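Local atomic coordinates of glycerophosphoryl diester phosphodiesterase (PDB entry 3KS6), a protein that belongs to the glycerophosphoryl diester phosphodiesterase family of TIM-barrel proteins and holds a magnesium ion between acidic side chains at the mouth of its barrel. Residues R103-P108 / L157-P162; F140-M145 / H180-I185; S216-A221 / P234-A239; E33-L38 / V228-R233; P52-T57 / G62-M67. All blocks are in the same frame, centred on the assembly; numbering follows the deposited sequence. Where two conformers were deposited one is given.

Contact 1: residues R103-P108 / L157-P162; sequences RCEIKP and LWLVSP. With MG (magnesium ion), chain F.
Leu159 divides its two methyls between side chains of opposite charge: CD1 presses against the Glu105 carboxylate, 3.5 Å from Glu105 CD, while CD2 lies 3.6 Å from Arg103 NH2. The approach to the guanidinium is oblique. Leu157 meets the same group differently, its CD2 standing over one face of the plane and 3.6 Å from Arg103 NH1, so that two leucines, with Trp158 between them in the chain, both meet the guanidinium. Arg103 gets there by staying stretched from CG to NE, with chi1 at 172° sending CG away from its own backbone N. This is the tight part, and every residue that touches in it is buried.

The strands are not direct neighbours. Strand 135-139 runs between them in the parallel sheet of the TIM barrel, its Ser138 touching Glu105, Leu157 and Leu159, and the short segment axes are 9.6 Å apart at an angle of 59°. Contact is therefore made by side chains that reach across the barrel interior, and the charged ends are spent on other partners. Glu105 OE1 binds the magnesium ion at 2.0 Å, beside two waters and the carboxylates of Glu35 and Asp37, while Arg103 NH2 donates a hydrogen bond to an unidentified ligand.

Beyond the strand ends the packing gives way. Lys107 and Pro108 on one side and Ser161 and Pro162 on the other are partly exposed and well separated; Ser161 OG caps the helix that starts at Pro162 by accepting from Val164 N.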
# COMPACT_ATOMS: atom_id res chain seq x y z
N ARG A 103 -1.19 0.80 5.82
CA ARG A 103 -0.08 0.33 5.01
C ARG A 103 0.20 1.52 4.04
O ARG A 103 -0.53 1.77 3.08
CB ARG A 103 -0.42 -0.98 4.28
CG ARG A 103 0.64 -1.45 3.25
CD ARG A 103 0.09 -2.60 2.50
NE ARG A 103 0.84 -3.00 1.31
CZ ARG A 103 1.37 -4.20 1.11
NH1 ARG A 103 1.23 -5.20 1.98
NH2 ARG A 103 1.96 -4.42 -0.05
N CYS A 104 1.23 2.27 4.37
CA CYS A 104 1.55 3.52 3.69
C CYS A 104 2.66 3.33 2.66
O CYS A 104 3.76 2.95 3.04
CB CYS A 104 2.00 4.52 4.78
SG CYS A 104 2.53 6.12 4.14
N GLU A 105 2.42 3.65 1.40
CA GLU A 105 3.47 3.50 0.37
C GLU A 105 4.10 4.83 0.04
O GLU A 105 3.39 5.80 -0.22
CB GLU A 105 2.93 2.86 -0.92
CG GLU A 105 4.05 2.44 -1.86
CD GLU A 105 3.57 1.82 -3.16
OE1 GLU A 105 2.41 1.32 -3.22
OE2 GLU A 105 4.35 1.90 -4.14
N ILE A 106 5.42 4.85 0.05
CA ILE A 106 6.25 6.00 -0.32
C ILE A 106 6.62 5.87 -1.80
O ILE A 106 7.38 4.95 -2.20
CB ILE A 106 7.53 6.02 0.52
CG1 ILE A 106 7.21 6.06 2.00
CG2 ILE A 106 8.41 7.26 0.15
CD1 ILE A 106 6.34 7.29 2.40
N LYS A 107 6.04 6.77 -2.60
CA LYS A 107 6.20 6.83 -4.05
C LYS A 107 7.18 7.94 -4.44
O LYS A 107 7.30 8.96 -3.73
CB LYS A 107 4.85 7.17 -4.71
CG LYS A 107 3.77 6.09 -4.64
CD LYS A 107 3.94 5.02 -5.71
CE LYS A 107 3.03 5.19 -6.95
NZ LYS A 107 3.30 6.36 -7.86
N PRO A 108 7.88 7.77 -5.58
CA PRO A 108 8.69 8.86 -6.11
C PRO A 108 7.85 9.81 -6.97
O PRO A 108 6.66 9.58 -7.18
CB PRO A 108 9.70 8.12 -6.99
CG PRO A 108 8.84 6.97 -7.57
CD PRO A 108 8.01 6.55 -6.39
N LEU A 157 8.26 -2.91 4.50
CA LEU A 157 8.30 -3.99 3.53
C LEU A 157 8.67 -3.43 2.15
O LEU A 157 8.17 -2.38 1.74
CB LEU A 157 7.01 -4.80 3.48
CG LEU A 157 5.79 -4.24 2.77
CD1 LEU A 157 5.75 -4.65 1.32
CD2 LEU A 157 4.48 -4.67 3.43
N TRP A 158 9.53 -4.18 1.47
CA TRP A 158 10.03 -3.83 0.14
C TRP A 158 9.15 -4.49 -0.90
O TRP A 158 8.97 -5.71 -0.93
CB TRP A 158 11.48 -4.26 -0.00
CG TRP A 158 12.09 -3.86 -1.33
CD1 TRP A 158 11.80 -2.77 -2.07
CD2 TRP A 158 13.10 -4.58 -2.03
NE1 TRP A 158 12.55 -2.77 -3.23
CE2 TRP A 158 13.35 -3.89 -3.22
CE3 TRP A 158 13.82 -5.75 -1.76
CZ2 TRP A 158 14.32 -4.32 -4.15
CZ3 TRP A 158 14.75 -6.17 -2.66
CH2 TRP A 158 15.00 -5.46 -3.84
N LEU A 159 8.59 -3.65 -1.75
CA LEU A 159 7.78 -4.07 -2.88
C LEU A 159 8.71 -4.36 -4.03
O LEU A 159 9.46 -3.47 -4.50
CB LEU A 159 6.82 -2.97 -3.27
CG LEU A 159 5.77 -2.61 -2.18
CD1 LEU A 159 5.07 -1.27 -2.50
CD2 LEU A 159 4.79 -3.76 -2.10
N VAL A 160 8.67 -5.61 -4.47
CA VAL A 160 9.58 -6.14 -5.52
C VAL A 160 8.76 -6.37 -6.79
O VAL A 160 7.91 -7.28 -6.88
CB VAL A 160 10.22 -7.44 -5.03
CG1 VAL A 160 11.12 -8.07 -6.13
CG2 VAL A 160 11.03 -7.19 -3.73
N SER A 161 8.99 -5.52 -7.79
CA SER A 161 8.26 -5.58 -9.05
C SER A 161 8.58 -6.85 -9.84
O SER A 161 9.67 -7.42 -9.67
CB SER A 161 8.59 -4.38 -9.92
OG SER A 161 9.97 -4.43 -10.26
N PRO A 162 7.66 -7.29 -10.71
CA PRO A 162 7.97 -8.43 -11.59
C PRO A 162 9.34 -8.30 -12.31
O PRO A 162 10.08 -9.30 -12.39
CB PRO A 162 6.76 -8.48 -12.55
CG PRO A 162 5.61 -7.99 -11.63
CD PRO A 162 6.27 -6.82 -10.88
MG MG F . 0.40 1.49 -3.48
O HOH W 1 -1.63 1.84 -3.98
O HOH W 2 0.86 1.65 -5.52

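Contact 2: residues F140-M145 / H180-I185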
# COMPACT_ATOMS: atom_id res chain seq x y z
N PHE A 140 8.59 0.60 -3.43
CA PHE A 140 9.38 -0.15 -4.42
C PHE A 140 10.84 0.30 -4.43
O PHE A 140 11.68 -0.40 -4.99
CB PHE A 140 8.83 0.07 -5.83
CG PHE A 140 7.59 -0.72 -6.13
CD1 PHE A 140 6.33 -0.22 -5.83
CD2 PHE A 140 7.68 -1.98 -6.70
CE1 PHE A 140 5.19 -0.93 -6.13
CE2 PHE A 140 6.52 -2.70 -6.98
CZ PHE A 140 5.30 -2.16 -6.71
N LEU A 141 11.13 1.48 -3.86
CA LEU A 141 12.45 2.11 -3.93
C LEU A 141 13.30 1.83 -2.71
O LEU A 141 12.96 2.18 -1.58
CB LEU A 141 12.35 3.61 -4.16
CG LEU A 141 12.18 4.13 -5.60
CD1 LEU A 141 10.91 3.60 -6.20
CD2 LEU A 141 12.17 5.66 -5.68
N LEU A 142 14.44 1.21 -2.95
CA LEU A 142 15.40 0.94 -1.88
C LEU A 142 15.93 2.22 -1.24
O LEU A 142 16.22 2.23 -0.04
CB LEU A 142 16.59 0.11 -2.37
CG LEU A 142 16.34 -1.37 -2.55
CD1 LEU A 142 17.69 -2.00 -3.00
CD2 LEU A 142 15.80 -2.02 -1.28
N ALA A 143 16.07 3.29 -2.01
CA ALA A 143 16.50 4.56 -1.41
C ALA A 143 15.54 4.96 -0.32
O ALA A 143 15.95 5.45 0.73
CB ALA A 143 16.55 5.71 -2.49
N SER A 144 14.24 4.80 -0.61
CA SER A 144 13.18 5.14 0.33
C SER A 144 13.14 4.13 1.49
O SER A 144 12.87 4.51 2.62
CB SER A 144 11.82 5.24 -0.38
OG SER A 144 11.83 6.25 -1.38
N MSE A 145 13.45 2.87 1.23
CA MSE A 145 13.54 1.88 2.30
C MSE A 145 14.67 2.23 3.26
O MSE A 145 14.57 2.08 4.48
CB MSE A 145 13.77 0.50 1.71
CG MSE A 145 12.66 0.01 0.79
SE MSE A 145 10.94 -0.26 1.67
CE MSE A 145 10.27 1.37 1.97
N HIS A 180 20.10 -4.70 3.19
CA HIS A 180 19.42 -3.46 3.57
C HIS A 180 18.54 -3.54 4.84
O HIS A 180 17.75 -2.61 5.13
CB HIS A 180 18.60 -3.04 2.39
CG HIS A 180 19.42 -2.44 1.30
ND1 HIS A 180 19.51 -1.07 1.12
CD2 HIS A 180 20.22 -3.00 0.37
CE1 HIS A 180 20.31 -0.82 0.10
NE2 HIS A 180 20.76 -1.97 -0.37
N SER A 181 18.72 -4.60 5.60
CA SER A 181 17.96 -4.80 6.85
C SER A 181 16.45 -4.73 6.65
O SER A 181 15.73 -4.19 7.50
CB SER A 181 18.38 -3.81 7.95
OG SER A 181 19.75 -3.92 8.23
N ILE A 182 15.99 -5.31 5.54
CA ILE A 182 14.56 -5.42 5.22
C ILE A 182 14.14 -6.83 5.64
O ILE A 182 14.82 -7.80 5.29
CB ILE A 182 14.31 -5.13 3.68
CG1 ILE A 182 14.70 -3.67 3.34
CG2 ILE A 182 12.86 -5.39 3.28
CD1 ILE A 182 14.91 -3.40 1.88
N HIS A 183 13.02 -6.93 6.35
CA HIS A 183 12.56 -8.19 6.92
C HIS A 183 11.33 -8.76 6.24
O HIS A 183 10.89 -9.84 6.62
CB HIS A 183 12.27 -7.99 8.39
CG HIS A 183 13.43 -7.39 9.12
ND1 HIS A 183 14.65 -8.02 9.21
CD2 HIS A 183 13.57 -6.20 9.75
CE1 HIS A 183 15.49 -7.26 9.88
NE2 HIS A 183 14.86 -6.14 10.21
N GLU A 184 10.82 -8.07 5.21
CA GLU A 184 9.64 -8.51 4.50
C GLU A 184 9.66 -7.96 3.08
O GLU A 184 10.06 -6.80 2.88
CB GLU A 184 8.39 -7.97 5.19
CG GLU A 184 7.10 -8.38 4.53
CD GLU A 184 5.83 -8.03 5.30
OE1 GLU A 184 5.87 -7.64 6.49
OE2 GLU A 184 4.74 -8.15 4.68
N ILE A 185 9.28 -8.80 2.10
CA ILE A 185 9.07 -8.34 0.72
C ILE A 185 7.64 -8.60 0.32
O ILE A 185 6.95 -9.47 0.90
CB ILE A 185 10.06 -8.98 -0.33
CG1 ILE A 185 9.75 -10.47 -0.53
CG2 ILE A 185 11.49 -8.78 0.12
CD1 ILE A 185 10.60 -11.17 -1.61
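Leu142 and His180 meet methyl to ring, and the leucine can be followed outward. Its CB points toward 180-185 but still lies 5.8 Å from Ile182 CD1. CG, set beside the backbone N by a chi1 of -77°, lies 5.1 Å from Ile182 CD1. There the chain forks. CD1 goes over one face of the His180 imidazole in a CH-pi contact, 4.2 Å from the ring centroid and 17° off the normal, displaced toward NE2. CD2 turns to Ile182 and ends 3.6 Å from Ile182 CD1, the same methyl that touches Met145 CB one helical turn on.

His180, Ser181 and Ile182 belong to the Schellman motif that ends helix 162-179, Ser181 being its C-prime residue. The contact thus brings the first turn of helix 142-151 against the turn leading into strand 184-188; Trp158 of the intervening strand touches both Leu142 and Ile182.

The histidine has a polar partner too: its ND1 is hydrogen-bonded to Asp146 OD1 on the helix that carries Leu142. A methyl over the ring and a carboxylate at ND1 together limit how far the imidazole can turn, and the nearby negative charge would probably make it more basic.

Contact 3: residues S216-A221 / P234-A239; sequences SQITKA and PTLAIA
Gln217 OE1, next in the chain to the Ile218 that crosses to Leu236 and Ala237, is gripped by two backbone N-H groups, those of His213 and Thr214, just ahead of its own helix. Its NE2 is used as well, on Asp190 OD1. Lys220, one turn on, is fully extended and brings NZ to two carbonyl oxygens, of Ile189 and Ala192. Gln217 and Lys220 are thereby turned to neighbouring loops, while the contact with 234-239 is made by hydrocarbon.

There Ile218 does the reaching. With CG1 beside the backbone N (chi1 -66°) and CD1 carried on outward, its terminal methyl ends between two residues of the other helix: it stands 3.9 Å from Leu236 CD2 and 4.0 Å from Ala237 CB. The second branch is also used, Ile218 CG2 coming within 4.0 Å of Ala237 CA. Leu236 contributes mainly its CD2 methyl, brought in because chi1 of 175° swings its CG away from the backbone N; the two side chains meet at a slant. Ala237, being small, lets the backbones close in, with Ile218 CA and Ala237 CA 6.3 Å apart.

Beneath this junction lies strand 228-231, which links the two helices in sequence. Its Thr231 touches both Ile218 and Ala237, and its Phe229 touches Ile218. Farther along helix 234-249, Leu240 extends the cover over Ile218, while Ala237 also touches Ile5 of strand 4-8. Two successive outer helices packed together over the strand that joins them are the ordinary helix-strand-helix arrangement of a TIM barrel, here where its last strand meets its first.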
# COMPACT_ATOMS: atom_id res chain seq x y z
N SER A 216 -9.42 -15.96 -8.37
CA SER A 216 -8.34 -16.93 -8.48
C SER A 216 -7.07 -16.42 -7.78
O SER A 216 -6.38 -17.19 -7.11
CB SER A 216 -8.04 -17.26 -9.95
OG SER A 216 -7.97 -16.09 -10.73
N GLN A 217 -6.78 -15.15 -7.95
CA GLN A 217 -5.59 -14.54 -7.32
C GLN A 217 -5.71 -14.48 -5.80
O GLN A 217 -4.79 -14.80 -5.08
CB GLN A 217 -5.41 -13.12 -7.84
CG GLN A 217 -4.81 -13.07 -9.22
CD GLN A 217 -4.81 -11.69 -9.77
OE1 GLN A 217 -5.72 -10.88 -9.51
NE2 GLN A 217 -3.78 -11.40 -10.57
N ILE A 218 -6.87 -14.04 -5.32
CA ILE A 218 -7.18 -14.04 -3.90
C ILE A 218 -7.07 -15.45 -3.32
O ILE A 218 -6.42 -15.64 -2.30
CB ILE A 218 -8.57 -13.43 -3.61
CG1 ILE A 218 -8.61 -11.93 -3.96
CG2 ILE A 218 -8.97 -13.70 -2.13
CD1 ILE A 218 -10.00 -11.33 -4.06
N THR A 219 -7.68 -16.43 -3.99
CA THR A 219 -7.64 -17.82 -3.50
C THR A 219 -6.21 -18.38 -3.53
O THR A 219 -5.79 -19.12 -2.65
CB THR A 219 -8.61 -18.72 -4.34
OG1 THR A 219 -9.95 -18.29 -4.12
CG2 THR A 219 -8.43 -20.17 -3.95
N LYS A 220 -5.41 -17.97 -4.53
CA LYS A 220 -4.03 -18.42 -4.58
C LYS A 220 -3.28 -17.89 -3.35
O LYS A 220 -2.53 -18.63 -2.70
CB LYS A 220 -3.37 -17.93 -5.85
CG LYS A 220 -1.89 -18.14 -5.94
CD LYS A 220 -1.39 -17.57 -7.26
CE LYS A 220 0.10 -17.70 -7.37
NZ LYS A 220 0.56 -17.16 -8.69
N ALA A 221 -3.46 -16.62 -3.04
CA ALA A 221 -2.85 -15.97 -1.86
C ALA A 221 -3.23 -16.70 -0.56
O ALA A 221 -2.37 -17.01 0.30
CB ALA A 221 -3.28 -14.45 -1.82
N PRO A 234 -11.79 -5.78 -1.69
CA PRO A 234 -11.73 -6.16 -0.29
C PRO A 234 -12.97 -6.93 0.18
O PRO A 234 -12.85 -7.86 0.97
CB PRO A 234 -11.60 -4.82 0.43
CG PRO A 234 -12.15 -3.77 -0.56
CD PRO A 234 -11.66 -4.31 -1.86
N THR A 235 -14.14 -6.57 -0.34
CA THR A 235 -15.38 -7.22 0.06
C THR A 235 -15.33 -8.69 -0.34
O THR A 235 -15.60 -9.57 0.47
CB THR A 235 -16.59 -6.47 -0.51
OG1 THR A 235 -16.61 -5.11 -0.01
CG2 THR A 235 -17.89 -7.19 -0.14
N LEU A 236 -14.90 -8.96 -1.58
CA LEU A 236 -14.73 -10.33 -2.09
C LEU A 236 -13.66 -11.07 -1.35
O LEU A 236 -13.82 -12.23 -1.03
CB LEU A 236 -14.41 -10.30 -3.60
CG LEU A 236 -14.07 -11.65 -4.26
CD1 LEU A 236 -15.29 -12.60 -4.18
CD2 LEU A 236 -13.57 -11.49 -5.69
N ALA A 237 -12.55 -10.40 -1.07
CA ALA A 237 -11.45 -11.03 -0.37
C ALA A 237 -11.88 -11.49 1.03
O ALA A 237 -11.51 -12.57 1.46
CB ALA A 237 -10.26 -10.06 -0.24
N ILE A 238 -12.63 -10.66 1.71
CA ILE A 238 -13.14 -11.02 3.05
C ILE A 238 -14.00 -12.26 2.96
O ILE A 238 -13.85 -13.19 3.76
CB ILE A 238 -13.89 -9.87 3.70
CG1 ILE A 238 -12.87 -8.79 4.10
CG2 ILE A 238 -14.69 -10.33 4.96
CD1 ILE A 238 -13.44 -7.44 4.53
N ALA A 239 -14.90 -12.28 1.98
CA ALA A 239 -15.81 -13.44 1.75
C ALA A 239 -15.06 -14.72 1.45
O ALA A 239 -15.33 -15.78 2.03
CB ALA A 239 -16.76 -13.14 0.60

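Contact 4: residues E33-L38 / V228-R233. With MG (magnesium ion), chain F.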
# COMPACT_ATOMS: atom_id res chain seq x y z
N GLU A 33 -5.91 -4.03 7.16
CA GLU A 33 -5.22 -2.82 6.72
C GLU A 33 -5.88 -2.13 5.54
O GLU A 33 -6.62 -2.73 4.76
CB GLU A 33 -3.77 -3.15 6.33
CG GLU A 33 -2.90 -3.65 7.46
CD GLU A 33 -1.56 -4.23 7.00
OE1 GLU A 33 -1.26 -4.17 5.80
OE2 GLU A 33 -0.83 -4.78 7.84
N VAL A 34 -5.62 -0.84 5.45
CA VAL A 34 -5.94 -0.05 4.27
C VAL A 34 -4.61 0.36 3.67
O VAL A 34 -3.71 0.79 4.40
CB VAL A 34 -6.82 1.17 4.59
CG1 VAL A 34 -6.11 2.17 5.49
CG2 VAL A 34 -7.31 1.85 3.28
N GLU A 35 -4.46 0.16 2.35
CA GLU A 35 -3.26 0.58 1.64
C GLU A 35 -3.50 1.90 0.91
O GLU A 35 -4.55 2.10 0.33
CB GLU A 35 -2.77 -0.51 0.67
CG GLU A 35 -1.33 -0.21 0.13
CD GLU A 35 -1.28 0.62 -1.15
OE1 GLU A 35 -2.31 0.89 -1.77
OE2 GLU A 35 -0.15 1.03 -1.55
N PHE A 36 -2.49 2.77 0.89
CA PHE A 36 -2.57 4.04 0.18
C PHE A 36 -1.17 4.58 -0.07
O PHE A 36 -0.20 4.17 0.59
CB PHE A 36 -3.40 5.05 1.00
CG PHE A 36 -2.83 5.31 2.36
CD1 PHE A 36 -3.11 4.43 3.40
CD2 PHE A 36 -1.95 6.36 2.59
CE1 PHE A 36 -2.58 4.61 4.64
CE2 PHE A 36 -1.40 6.56 3.84
CZ PHE A 36 -1.73 5.70 4.88
N ASP A 37 -1.09 5.50 -1.02
CA ASP A 37 0.17 6.12 -1.47
C ASP A 37 0.04 7.63 -1.19
O ASP A 37 -1.05 8.16 -1.14
CB ASP A 37 0.36 5.91 -2.97
CG ASP A 37 -0.09 4.53 -3.43
OD1 ASP A 37 0.64 3.53 -3.18
OD2 ASP A 37 -1.18 4.44 -4.04
N LEU A 38 1.17 8.31 -1.03
CA LEU A 38 1.17 9.71 -0.63
C LEU A 38 2.10 10.51 -1.51
O LEU A 38 3.13 9.98 -1.94
CB LEU A 38 1.63 9.85 0.85
CG LEU A 38 0.84 9.15 1.98
CD1 LEU A 38 1.54 9.33 3.37
CD2 LEU A 38 -0.59 9.65 2.01
N VAL A 228 0.22 -11.38 3.91
CA VAL A 228 -0.73 -10.32 3.64
C VAL A 228 -0.80 -10.19 2.14
O VAL A 228 0.19 -10.55 1.44
CB VAL A 228 -0.26 -8.99 4.25
CG1 VAL A 228 1.13 -8.58 3.69
CG2 VAL A 228 -1.32 -7.85 4.02
N PHE A 229 -1.94 -9.70 1.65
CA PHE A 229 -2.07 -9.26 0.25
C PHE A 229 -2.90 -8.03 0.16
O PHE A 229 -3.81 -7.82 0.97
CB PHE A 229 -2.61 -10.36 -0.67
CG PHE A 229 -4.01 -10.83 -0.34
CD1 PHE A 229 -5.09 -10.24 -0.94
CD2 PHE A 229 -4.23 -11.91 0.52
CE1 PHE A 229 -6.43 -10.64 -0.63
CE2 PHE A 229 -5.54 -12.36 0.80
CZ PHE A 229 -6.63 -11.73 0.23
N THR A 230 -2.56 -7.15 -0.79
CA THR A 230 -3.42 -6.02 -1.13
C THR A 230 -4.39 -6.43 -2.25
O THR A 230 -4.08 -7.26 -3.11
CB THR A 230 -2.67 -4.80 -1.57
OG1 THR A 230 -1.88 -5.12 -2.74
CG2 THR A 230 -1.78 -4.25 -0.38
N THR A 231 -5.60 -5.87 -2.19
CA THR A 231 -6.67 -6.19 -3.16
C THR A 231 -7.56 -5.01 -3.45
O THR A 231 -7.94 -4.24 -2.57
CB THR A 231 -7.57 -7.38 -2.67
OG1 THR A 231 -8.60 -7.71 -3.65
CG2 THR A 231 -8.21 -7.07 -1.30
N ASP A 232 -7.92 -4.89 -4.72
CA ASP A 232 -8.90 -3.90 -5.17
C ASP A 232 -10.34 -4.35 -4.92
O ASP A 232 -11.26 -3.58 -5.19
CB ASP A 232 -8.76 -3.62 -6.68
CG ASP A 232 -7.63 -2.68 -6.99
OD1 ASP A 232 -7.13 -1.99 -6.07
OD2 ASP A 232 -7.28 -2.61 -8.20
N ARG A 233 -10.52 -5.59 -4.41
CA ARG A 233 -11.85 -6.13 -4.11
C ARG A 233 -11.91 -6.68 -2.66
O ARG A 233 -12.06 -7.89 -2.44
CB ARG A 233 -12.23 -7.22 -5.12
CG ARG A 233 -12.47 -6.67 -6.54
CD ARG A 233 -13.23 -7.70 -7.40
NE ARG A 233 -13.62 -7.20 -8.74
CZ ARG A 233 -12.90 -7.29 -9.87
NH1 ARG A 233 -11.66 -7.81 -9.87
NH2 ARG A 233 -13.40 -6.83 -11.02
MG MG F . 0.40 1.49 -3.48
O HOH W 1 -1.63 1.84 -3.98
O HOH W 2 0.86 1.65 -5.52
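Glu35 leans on Thr230 with its aliphatic stem, CB lying 4.0 Å from Thr230 CG2, and gives its carboxylate to the magnesium ion. A bend at chi2, -90°, turns the acid from the threonine to the metal, which Glu35 OE2 binds at 2.1 Å. Asp37 OD1 binds at the same distance, and Glu105 supplies a third carboxylate oxygen. Water 1, itself a ligand of the metal, donates to the two oxygens left over, at 2.5 Å to Glu35 OE1 and 2.6 Å to Asp37 OD2; each acid is thus held at both oxygens.

Strands 33-40 and 228-231 flank strand 4-8, the first of the TIM barrel, and Ala6 on it touches both Glu33 and Thr230. Their side chains meet inside the barrel, beyond this intervening strand. Thr230 turns OG1 to an unidentified ligand, and its side chain also touches Arg103.

Farther from the metal, Glu33 OE1 comes crosswise to Val228 CG2, 4.1 Å away, while OE2 forms a salt bridge with Arg4. Where strand 228-231 ends, Thr231 OG1 accepts from Arg233 N in an ST turn (3.0 Å), and Asp232 OD1 is hydrogen-bonded to His8 ND1 and Thr12 OG1.

Contact 5: residues P52-T57 / G62-M67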
# COMPACT_ATOMS: atom_id res chain seq x y z
N PRO A 52 1.96 10.24 -9.31
CA PRO A 52 2.48 11.53 -8.92
C PRO A 52 1.79 12.66 -9.68
O PRO A 52 2.08 13.83 -9.43
CB PRO A 52 3.97 11.43 -9.27
CG PRO A 52 4.03 10.43 -10.37
CD PRO A 52 2.93 9.46 -10.11
N THR A 53 0.92 12.30 -10.63
CA THR A 53 0.14 13.25 -11.40
C THR A 53 -1.34 12.93 -11.25
O THR A 53 -1.74 11.81 -10.92
CB THR A 53 0.49 13.23 -12.89
OG1 THR A 53 0.21 11.93 -13.41
CG2 THR A 53 1.98 13.60 -13.14
N LEU A 54 -2.15 13.94 -11.50
CA LEU A 54 -3.59 13.81 -11.37
C LEU A 54 -4.29 13.25 -12.62
O LEU A 54 -5.46 12.97 -12.55
CB LEU A 54 -4.18 15.17 -11.01
CG LEU A 54 -3.87 15.77 -9.61
CD1 LEU A 54 -4.68 17.07 -9.37
CD2 LEU A 54 -4.14 14.77 -8.46
N ASP A 55 -3.58 13.06 -13.72
CA ASP A 55 -4.19 12.78 -15.03
C ASP A 55 -5.09 11.55 -15.10
O ASP A 55 -6.21 11.65 -15.59
CB ASP A 55 -3.11 12.65 -16.12
CG ASP A 55 -2.19 13.88 -16.21
OD1 ASP A 55 -1.82 14.46 -15.19
OD2 ASP A 55 -1.80 14.24 -17.35
N ALA A 56 -4.63 10.43 -14.57
CA ALA A 56 -5.27 9.11 -14.76
C ALA A 56 -6.58 8.92 -14.04
O ALA A 56 -7.49 8.28 -14.58
CB ALA A 56 -4.29 8.00 -14.36
N THR A 57 -6.67 9.45 -12.83
CA THR A 57 -7.88 9.25 -12.03
C THR A 57 -8.72 10.48 -11.71
O THR A 57 -9.71 10.36 -10.95
CB THR A 57 -7.52 8.53 -10.69
OG1 THR A 57 -6.73 9.42 -9.88
CG2 THR A 57 -6.76 7.22 -10.94
N GLY A 62 -1.46 17.31 -14.34
CA GLY A 62 -0.31 17.90 -13.71
C GLY A 62 0.26 17.12 -12.53
O GLY A 62 -0.40 16.28 -11.93
N ALA A 63 1.53 17.41 -12.23
CA ALA A 63 2.24 16.82 -11.10
C ALA A 63 1.81 17.45 -9.78
O ALA A 63 1.91 18.65 -9.61
CB ALA A 63 3.75 16.98 -11.28
N ILE A 64 1.43 16.60 -8.82
CA ILE A 64 0.94 17.07 -7.52
C ILE A 64 1.97 18.00 -6.84
O ILE A 64 1.58 19.06 -6.29
CB ILE A 64 0.59 15.86 -6.61
CG1 ILE A 64 -0.63 15.09 -7.19
CG2 ILE A 64 0.37 16.30 -5.14
CD1 ILE A 64 -0.91 13.66 -6.52
N VAL A 65 3.25 17.64 -6.90
CA VAL A 65 4.30 18.40 -6.21
C VAL A 65 4.46 19.83 -6.78
O VAL A 65 5.03 20.67 -6.09
CB VAL A 65 5.64 17.67 -6.24
CG1 VAL A 65 6.23 17.65 -7.63
CG2 VAL A 65 6.62 18.23 -5.16
N ASP A 66 3.97 20.08 -8.00
CA ASP A 66 4.02 21.41 -8.64
C ASP A 66 2.76 22.23 -8.33
O ASP A 66 2.65 23.38 -8.76
CB ASP A 66 4.14 21.26 -10.15
CG ASP A 66 5.45 20.67 -10.60
OD1 ASP A 66 6.44 20.74 -9.86
OD2 ASP A 66 5.48 20.14 -11.74
N MSE A 67 1.82 21.67 -7.58
CA MSE A 67 0.52 22.30 -7.37
C MSE A 67 0.29 22.59 -5.91
O MSE A 67 0.78 21.86 -5.06
CB MSE A 67 -0.60 21.32 -7.81
CG MSE A 67 -0.60 21.00 -9.28
SE MSE A 67 -1.96 19.59 -9.63
CE MSE A 67 -1.60 19.37 -11.24
O HOH W 3 4.24 14.86 -8.01
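Thr53 and Ala63 form a single antiparallel bridge of the non-hydrogen-bonded kind, their CA atoms 4.2 Å apart and the bonds made by the residues on each side. Ile64 N donates to Pro52 O at 2.9 Å and 164°, and Leu54 N to Gly62 O at 3.0 Å. CA-H...O contacts run alongside, from Ala63 CA to Pro52 O and from Thr53 CA to Gly62 O. Pro52 O also takes a hydrogen bond from water 3, which accepts from Val65 N, so this one carbonyl ties down the first turn of the 3-10 segment 64-66.

Asp55 adds a side-chain bond at one end of the pairing. Its OD1 accepts from Gly62 N at 3.0 Å, met on the syn side but 29° out of the carboxylate plane, while OD2 turns to Thr61 OG1. The acid thus holds the polar start of the returning chain at both oxygens.

Apolar groups gather around Leu54. Its CD2 lies 3.7 Å from Ile64 CG1, the two side chains crossing at about a right angle, and its other methyl, CD1, is 3.7 Å from SE of selenomethionine Met67, whose extended chain carries the selenium back toward 52-57. Thr53 CG2 rests 3.8 Å from Ala63 CA.

The hairpin-like loop lies between strand 46-48 and helix 69-74. It leans on strand 33-40, where Pro52 and Ile64 touch His39 and Val65 touches Pro40; Pro52 also reaches Tyr115, and Met67 bonds through its backbone to Ala42.

Contacts 1 and 4 are the core pair: both bring buried side chains together inside the barrel, each across an intervening strand, and they share the magnesium ion with its two waters. Acid, arginine and aliphatic groups mix there. Contacts 2 and 3 belong to the outer layer, contact 3 buried and contact 2 only partly so, and rest mainly on methyl groups, with a histidine ring added in contact 2. Strand 156-160 ties contact 2 to contact 1, and strand 228-231 links contact 3 to contact 4. Contact 5 lies farthest from the chain centre and differs in kind: its segments are close in sequence and joined largely by backbone hydrogen bonds, though Pro52 still touches Pro108 of contact 1.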